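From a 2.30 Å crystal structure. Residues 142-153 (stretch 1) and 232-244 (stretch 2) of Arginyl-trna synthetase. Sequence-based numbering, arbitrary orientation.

Stretch 1 (142-153) EVLVLNYIDDTG
Stretch 2 (232-244) ARYDLLVWESDIV

Residues 142-149 form an extended strand (phi -84 to -134°, psi 108 to 141°) that runs parallel to strand 236-239, their axes 4.7 Å apart at closest approach and crossing at -22°. Leu 146 pairs with Leu 236, Asn 147 with Leu 237, Tyr 148 with Val 238 and Ile 149 with Trp 239, at CA-CA distances of 4.7, 4.9, 5.0 and 4.7 Å. The parallel ladder comprises Leu 236 N to Val 145 O (3.0 Å), Asn 147 N to Leu 236 O (2.9 Å), Val 238 N to Asn 147 O (3.1 Å), Ile 149 N to Val 238 O (2.8 Å) and Glu 240 N to Ile 149 O (2.9 Å). Beyond it, stretch 1 makes a type I turn from Asp 150 to Gly 153, while stretch 2 enters a helix at Glu 240, with Trp 239 as N-cap, at 84° to the first strand.

Asp 235 (chi1 m, phi/psi -105/-43°) closes the opposite end of the ladder: its OD1 accepts Val 145 N at 2.8 Å, and its N donates to Val 145 O at 3.0 Å. Leu 146 and Val 238, both chi1 t, share a sheet face and meet CD1 to CG2 at 3.8 Å. On the other face, Ile 149 (m, m) sets CG2 4.0 Å from the centroid of the six-membered ring of Trp 239 (chi1 m, chi2 60°), a CH-pi contact over the indole. All four are buried, where apolar side chains suit; buried Val 145 sets CG1 3.8 Å from Tyr 234 CD2.

Polar groups fasten the helix start. Tyr 148 (chi1 t, chi2 66°) leaves on the Leu 146 face, but its end comes nearer stretch 2, OH donating to Glu 240 OE1 (t, p) at a very short 2.5 Å. Asp 151 (chi1 p) points toward stretch 2; its two carboxylate oxygens accept separately, OD1 from Ser 241 OG at 2.6 Å and OD2 from Ser 241 N at 3.0 Å, satisfying a first-turn amide. The contact buries 987 Å², both sides summed.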

ATOM      1  N   GLU A 142       5.560  -9.917  -8.991  1.00 26.03           N
ATOM      2  CA  GLU A 142       6.960  -9.507  -9.036  1.00 25.23           C
ATOM      3  C   GLU A 142       6.868  -7.989  -8.906  1.00 26.22           C
ATOM      4  O   GLU A 142       6.419  -7.302  -9.827  1.00 26.53           O
ATOM      5  CB  GLU A 142       7.601  -9.895 -10.370  1.00 24.42           C
ATOM      6  CG  GLU A 142       9.069  -9.514 -10.459  1.00 30.97           C
ATOM      7  CD  GLU A 142       9.702  -9.891 -11.779  1.00 35.14           C
ATOM      8  OE1 GLU A 142      10.918  -9.660 -11.934  1.00 36.18           O
ATOM      9  OE2 GLU A 142       8.993 -10.416 -12.662  1.00 38.58           O
ATOM     10  N   VAL A 143       7.292  -7.479  -7.756  1.00 23.95           N
ATOM     11  CA  VAL A 143       7.181  -6.058  -7.449  1.00 21.03           C
ATOM     12  C   VAL A 143       8.479  -5.272  -7.338  1.00 23.01           C
ATOM     13  O   VAL A 143       9.474  -5.759  -6.806  1.00 23.03           O
ATOM     14  CB  VAL A 143       6.393  -5.876  -6.118  1.00 25.57           C
ATOM     15  CG1 VAL A 143       6.285  -4.403  -5.746  1.00 24.70           C
ATOM     16  CG2 VAL A 143       5.014  -6.504  -6.256  1.00 24.39           C
ATOM     17  N   LEU A 144       8.445  -4.043  -7.842  1.00 20.55           N
ATOM     18  CA  LEU A 144       9.587  -3.142  -7.769  1.00 19.03           C
ATOM     19  C   LEU A 144       9.062  -1.790  -7.312  1.00 19.07           C
ATOM     20  O   LEU A 144       8.039  -1.312  -7.807  1.00 21.76           O
ATOM     21  CB  LEU A 144      10.270  -3.003  -9.131  1.00 19.53           C
ATOM     22  CG  LEU A 144      11.067  -4.209  -9.633  1.00 22.92           C
ATOM     23  CD1 LEU A 144      11.665  -3.867 -11.000  1.00 27.56           C
ATOM     24  CD2 LEU A 144      12.174  -4.574  -8.640  1.00 19.61           C
ATOM     25  N   VAL A 145       9.753  -1.187  -6.351  1.00 16.46           N
ATOM     26  CA  VAL A 145       9.357   0.108  -5.813  1.00 16.81           C
ATOM     27  C   VAL A 145      10.293   1.205  -6.327  1.00 17.58           C
ATOM     28  O   VAL A 145      11.513   1.134  -6.169  1.00 17.25           O
ATOM     29  CB  VAL A 145       9.374   0.076  -4.264  1.00 21.30           C
ATOM     30  CG1 VAL A 145       9.180   1.480  -3.694  1.00 18.01           C
ATOM     31  CG2 VAL A 145       8.268  -0.845  -3.763  1.00 20.54           C
ATOM     32  N   LEU A 146       9.708   2.219  -6.947  1.00 18.31           N
ATOM     33  CA  LEU A 146      10.484   3.320  -7.495  1.00 16.75           C
ATOM     34  C   LEU A 146      10.200   4.615  -6.750  1.00 17.58           C
ATOM     35  O   LEU A 146       9.054   4.895  -6.403  1.00 17.05           O
ATOM     36  CB  LEU A 146      10.147   3.495  -8.981  1.00 13.70           C
ATOM     37  CG  LEU A 146      10.816   4.618  -9.786  1.00 16.16           C
ATOM     38  CD1 LEU A 146      10.707   4.294 -11.265  1.00 16.27           C
ATOM     39  CD2 LEU A 146      10.157   5.971  -9.485  1.00 19.46           C
ATOM     40  N   ASN A 147      11.252   5.390  -6.498  1.00 15.99           N
ATOM     41  CA  ASN A 147      11.121   6.683  -5.832  1.00 16.41           C
ATOM     42  C   ASN A 147      11.658   7.732  -6.820  1.00 17.15           C
ATOM     43  O   ASN A 147      12.840   7.722  -7.160  1.00 16.16           O
ATOM     44  CB  ASN A 147      11.927   6.688  -4.528  1.00 15.92           C
ATOM     45  CG  ASN A 147      11.702   7.948  -3.697  1.00 18.67           C
ATOM     46  OD1 ASN A 147      12.157   8.039  -2.551  1.00 25.00           O
ATOM     47  ND2 ASN A 147      11.005   8.922  -4.267  1.00 14.90           N
ATOM     48  N   TYR A 148      10.775   8.610  -7.296  1.00 20.32           N
ATOM     49  CA  TYR A 148      11.137   9.646  -8.267  1.00 18.80           C
ATOM     50  C   TYR A 148      11.714  10.872  -7.575  1.00 19.43           C
ATOM     51  O   TYR A 148      11.081  11.439  -6.693  1.00 19.27           O
ATOM     52  CB  TYR A 148       9.907  10.049  -9.089  1.00 16.37           C
ATOM     53  CG  TYR A 148      10.077  11.322  -9.896  1.00 19.48           C
ATOM     54  CD1 TYR A 148      10.991  11.387 -10.951  1.00 18.76           C
ATOM     55  CD2 TYR A 148       9.341  12.468  -9.586  1.00 17.99           C
ATOM     56  CE1 TYR A 148      11.172  12.564 -11.681  1.00 12.48           C
ATOM     57  CE2 TYR A 148       9.509  13.651 -10.308  1.00 14.26           C
ATOM     58  CZ  TYR A 148      10.429  13.690 -11.356  1.00 14.41           C
ATOM     59  OH  TYR A 148      10.588  14.843 -12.085  1.00 14.62           O
ATOM     60  N   ILE A 149      12.911  11.279  -7.989  1.00 23.39           N
ATOM     61  CA  ILE A 149      13.588  12.423  -7.386  1.00 20.90           C
ATOM     62  C   ILE A 149      13.621  13.616  -8.351  1.00 21.17           C
ATOM     63  O   ILE A 149      14.350  13.604  -9.341  1.00 19.25           O
ATOM     64  CB  ILE A 149      15.047  12.044  -6.986  1.00 16.45           C
ATOM     65  CG1 ILE A 149      15.068  10.689  -6.261  1.00 16.07           C
ATOM     66  CG2 ILE A 149      15.643  13.124  -6.086  1.00 14.71           C
ATOM     67  CD1 ILE A 149      14.275  10.645  -4.941  1.00 13.90           C
ATOM     68  N   ASP A 150      12.822  14.639  -8.062  1.00 17.57           N
ATOM     69  CA  ASP A 150      12.764  15.833  -8.906  1.00 19.42           C
ATOM     70  C   ASP A 150      13.916  16.763  -8.506  1.00 17.63           C
ATOM     71  O   ASP A 150      13.718  17.766  -7.824  1.00 18.26           O
ATOM     72  CB  ASP A 150      11.412  16.542  -8.718  1.00 12.76           C
ATOM     73  CG  ASP A 150      11.193  17.676  -9.729  1.00 18.31           C
ATOM     74  OD1 ASP A 150      12.126  17.990 -10.481  1.00 19.80           O
ATOM     75  OD2 ASP A 150      10.087  18.259  -9.769  1.00 21.11           O
ATOM     76  N   ASP A 151      15.124  16.426  -8.931  1.00 14.23           N
ATOM     77  CA  ASP A 151      16.289  17.220  -8.570  1.00 17.51           C
ATOM     78  C   ASP A 151      16.493  18.505  -9.367  1.00 18.51           C
ATOM     79  O   ASP A 151      17.451  19.223  -9.115  1.00 17.18           O
ATOM     80  CB  ASP A 151      17.557  16.368  -8.667  1.00 16.94           C
ATOM     81  CG  ASP A 151      17.832  15.900 -10.075  1.00 26.02           C
ATOM     82  OD1 ASP A 151      19.019  15.841 -10.456  1.00 28.19           O
ATOM     83  OD2 ASP A 151      16.859  15.581 -10.793  1.00 23.63           O
ATOM     84  N   THR A 152      15.606  18.798 -10.318  1.00 19.89           N
ATOM     85  CA  THR A 152      15.728  20.016 -11.114  1.00 19.98           C
ATOM     86  C   THR A 152      14.532  20.927 -10.867  1.00 19.27           C
ATOM     87  O   THR A 152      14.303  21.881 -11.613  1.00 20.57           O
ATOM     88  CB  THR A 152      15.775  19.716 -12.638  1.00 19.70           C
ATOM     89  OG1 THR A 152      14.513  19.189 -13.063  1.00 21.69           O
ATOM     90  CG2 THR A 152      16.863  18.712 -12.954  1.00 15.03           C
ATOM     91  N   GLY A 153      13.775  20.640  -9.817  1.00 15.19           N
ATOM     92  CA  GLY A 153      12.586  21.433  -9.545  1.00 16.81           C
ATOM     93  C   GLY A 153      12.825  22.781  -8.897  1.00 20.51           C
ATOM     94  O   GLY A 153      13.821  22.987  -8.211  1.00 20.69           O
ATOM     95  N   ALA A 232       9.900   1.720   5.180  1.00 21.20           N
ATOM     96  CA  ALA A 232       9.523   1.686   3.764  1.00 22.76           C
ATOM     97  C   ALA A 232      10.688   1.069   2.987  1.00 22.26           C
ATOM     98  O   ALA A 232      11.844   1.219   3.383  1.00 21.19           O
ATOM     99  CB  ALA A 232       9.256   3.102   3.265  1.00 21.00           C
ATOM    100  N   ARG A 233      10.395   0.380   1.887  1.00 28.26           N
ATOM    101  CA  ARG A 233      11.452  -0.249   1.089  1.00 29.89           C
ATOM    102  C   ARG A 233      11.510   0.337  -0.325  1.00 27.99           C
ATOM    103  O   ARG A 233      10.484   0.693  -0.891  1.00 22.49           O
ATOM    104  CB  ARG A 233      11.223  -1.763   0.992  1.00 46.15           C
ATOM    105  CG  ARG A 233      10.616  -2.403   2.237  1.00 54.52           C
ATOM    106  CD  ARG A 233      10.515  -3.930   2.126  1.00 54.57           C
ATOM    107  NE  ARG A 233      10.039  -4.393   0.821  1.00 62.76           N
ATOM    108  CZ  ARG A 233       8.933  -3.964   0.217  1.00 66.03           C
ATOM    109  NH1 ARG A 233       8.168  -3.050   0.795  1.00 64.27           N
ATOM    110  NH2 ARG A 233       8.594  -4.445  -0.974  1.00 63.02           N
ATOM    111  N   TYR A 234      12.710   0.435  -0.895  1.00 26.23           N
ATOM    112  CA  TYR A 234      12.861   0.969  -2.247  1.00 22.23           C
ATOM    113  C   TYR A 234      13.851   0.167  -3.071  1.00 23.18           C
ATOM    114  O   TYR A 234      14.882  -0.275  -2.563  1.00 22.35           O
ATOM    115  CB  TYR A 234      13.339   2.428  -2.225  1.00 17.04           C
ATOM    116  CG  TYR A 234      12.479   3.357  -1.407  1.00 16.87           C
ATOM    117  CD1 TYR A 234      12.698   3.511  -0.039  1.00 17.49           C
ATOM    118  CD2 TYR A 234      11.428   4.066  -1.994  1.00 15.54           C
ATOM    119  CE1 TYR A 234      11.897   4.349   0.727  1.00 17.51           C
ATOM    120  CE2 TYR A 234      10.613   4.903  -1.234  1.00 16.85           C
ATOM    121  CZ  TYR A 234      10.856   5.038   0.126  1.00 16.37           C
ATOM    122  OH  TYR A 234      10.050   5.840   0.890  1.00 19.53           O
ATOM    123  N   ASP A 235      13.541  -0.010  -4.351  1.00 20.23           N
ATOM    124  CA  ASP A 235      14.437  -0.727  -5.247  1.00 20.89           C
ATOM    125  C   ASP A 235      15.162   0.246  -6.178  1.00 22.76           C
ATOM    126  O   ASP A 235      16.365   0.122  -6.417  1.00 25.08           O
ATOM    127  CB  ASP A 235      13.662  -1.728  -6.101  1.00 17.55           C
ATOM    128  CG  ASP A 235      13.007  -2.809  -5.276  1.00 20.21           C
ATOM    129  OD1 ASP A 235      11.766  -2.781  -5.137  1.00 20.19           O
ATOM    130  OD2 ASP A 235      13.742  -3.683  -4.762  1.00 22.63           O
ATOM    131  N   LEU A 236      14.424   1.222  -6.698  1.00 23.16           N
ATOM    132  CA  LEU A 236      14.997   2.168  -7.643  1.00 21.47           C
ATOM    133  C   LEU A 236      14.769   3.636  -7.319  1.00 21.31           C
ATOM    134  O   LEU A 236      13.768   4.022  -6.722  1.00 21.90           O
ATOM    135  CB  LEU A 236      14.420   1.915  -9.034  1.00 20.79           C
ATOM    136  CG  LEU A 236      14.484   0.510  -9.628  1.00 21.58           C
ATOM    137  CD1 LEU A 236      13.395   0.363 -10.687  1.00 22.38           C
ATOM    138  CD2 LEU A 236      15.870   0.258 -10.214  1.00 19.98           C
ATOM    139  N   LEU A 237      15.717   4.447  -7.756  1.00 21.84           N
ATOM    140  CA  LEU A 237      15.647   5.889  -7.616  1.00 21.94           C
ATOM    141  C   LEU A 237      15.788   6.370  -9.052  1.00 20.48           C
ATOM    142  O   LEU A 237      16.636   5.876  -9.779  1.00 21.91           O
ATOM    143  CB  LEU A 237      16.829   6.412  -6.801  1.00 21.04           C
ATOM    144  CG  LEU A 237      16.624   6.969  -5.391  1.00 24.02           C
ATOM    145  CD1 LEU A 237      15.775   6.055  -4.545  1.00 17.15           C
ATOM    146  CD2 LEU A 237      17.996   7.185  -4.766  1.00 20.87           C
ATOM    147  N   VAL A 238      14.934   7.291  -9.473  1.00 20.78           N
ATOM    148  CA  VAL A 238      15.043   7.854 -10.805  1.00 18.24           C
ATOM    149  C   VAL A 238      15.072   9.367 -10.653  1.00 20.14           C
ATOM    150  O   VAL A 238      14.144   9.964 -10.103  1.00 19.87           O
ATOM    151  CB  VAL A 238      13.867   7.450 -11.723  1.00 15.33           C
ATOM    152  CG1 VAL A 238      13.921   8.261 -13.000  1.00 10.14           C
ATOM    153  CG2 VAL A 238      13.968   5.966 -12.074  1.00 12.46           C
ATOM    154  N   TRP A 239      16.150   9.975 -11.138  1.00 20.47           N
ATOM    155  CA  TRP A 239      16.342  11.417 -11.060  1.00 17.81           C
ATOM    156  C   TRP A 239      15.885  12.146 -12.326  1.00 16.00           C
ATOM    157  O   TRP A 239      16.156  11.713 -13.448  1.00 17.36           O
ATOM    158  CB  TRP A 239      17.829  11.732 -10.786  1.00 14.57           C
ATOM    159  CG  TRP A 239      18.352  11.158  -9.479  1.00 18.93           C
ATOM    160  CD1 TRP A 239      18.391   9.840  -9.121  1.00 18.05           C
ATOM    161  CD2 TRP A 239      18.863  11.890  -8.353  1.00 19.77           C
ATOM    162  NE1 TRP A 239      18.887   9.705  -7.850  1.00 16.24           N
ATOM    163  CE2 TRP A 239      19.184  10.945  -7.352  1.00 19.86           C
ATOM    164  CE3 TRP A 239      19.077  13.251  -8.093  1.00 19.90           C
ATOM    165  CZ2 TRP A 239      19.710  11.316  -6.103  1.00 19.68           C
ATOM    166  CZ3 TRP A 239      19.601  13.624  -6.850  1.00 20.19           C
ATOM    167  CH2 TRP A 239      19.909  12.658  -5.872  1.00 19.23           C
ATOM    168  N   GLU A 240      15.193  13.266 -12.137  1.00 15.09           N
ATOM    169  CA  GLU A 240      14.723  14.069 -13.253  1.00 19.12           C
ATOM    170  C   GLU A 240      15.874  14.424 -14.208  1.00 24.68           C
ATOM    171  O   GLU A 240      15.716  14.346 -15.430  1.00 24.21           O
ATOM    172  CB  GLU A 240      14.055  15.346 -12.728  1.00 14.97           C
ATOM    173  CG  GLU A 240      13.559  16.300 -13.816  1.00 16.68           C
ATOM    174  CD  GLU A 240      12.529  15.663 -14.738  1.00 23.56           C
ATOM    175  OE1 GLU A 240      11.710  14.851 -14.264  1.00 23.31           O
ATOM    176  OE2 GLU A 240      12.524  15.987 -15.936  1.00 19.09           O
ATOM    177  N   SER A 241      17.028  14.817 -13.667  1.00 17.38           N
ATOM    178  CA  SER A 241      18.164  15.161 -14.528  1.00 16.29           C
ATOM    179  C   SER A 241      18.611  13.982 -15.395  1.00 17.07           C
ATOM    180  O   SER A 241      19.093  14.180 -16.511  1.00 16.84           O
ATOM    181  CB  SER A 241      19.348  15.698 -13.706  1.00 18.57           C
ATOM    182  OG  SER A 241      19.773  14.784 -12.718  1.00 20.45           O
ATOM    183  N   ASP A 242      18.464  12.758 -14.891  1.00 19.99           N
ATOM    184  CA  ASP A 242      18.822  11.579 -15.690  1.00 21.49           C
ATOM    185  C   ASP A 242      17.735  11.345 -16.743  1.00 22.74           C
ATOM    186  O   ASP A 242      18.019  10.880 -17.846  1.00 22.00           O
ATOM    187  CB  ASP A 242      18.968  10.340 -14.803  1.00 13.59           C
ATOM    188  CG  ASP A 242      20.213  10.395 -13.936  1.00 17.05           C
ATOM    189  OD1 ASP A 242      20.154   9.965 -12.761  1.00 17.02           O
ATOM    190  OD2 ASP A 242      21.252  10.867 -14.434  1.00 16.29           O
ATOM    191  N   ILE A 243      16.490  11.668 -16.401  1.00 18.71           N
ATOM    192  CA  ILE A 243      15.386  11.513 -17.347  1.00 19.32           C
ATOM    193  C   ILE A 243      15.620  12.462 -18.533  1.00 20.51           C
ATOM    194  O   ILE A 243      15.327  12.127 -19.679  1.00 20.03           O
ATOM    195  CB  ILE A 243      14.017  11.826 -16.675  1.00 17.15           C
ATOM    196  CG1 ILE A 243      13.582  10.639 -15.809  1.00 14.32           C
ATOM    197  CG2 ILE A 243      12.966  12.153 -17.735  1.00 15.77           C
ATOM    198  CD1 ILE A 243      12.218  10.824 -15.107  1.00 13.43           C
ATOM    199  N   VAL A 244      16.157  13.645 -18.246  1.00 15.63           N
ATOM    200  CA  VAL A 244      16.448  14.627 -19.289  1.00 16.13           C
ATOM    201  C   VAL A 244      17.586  14.120 -20.186  1.00 16.20           C
ATOM    202  O   VAL A 244      17.480  14.160 -21.414  1.00 18.92           O
ATOM    203  CB  VAL A 244      16.838  16.005 -18.668  1.00 23.04           C
ATOM    204  CG1 VAL A 244      17.389  16.955 -19.757  1.00 20.41           C
ATOM    205  CG2 VAL A 244      15.610  16.638 -18.003  1.00 23.26           C
TER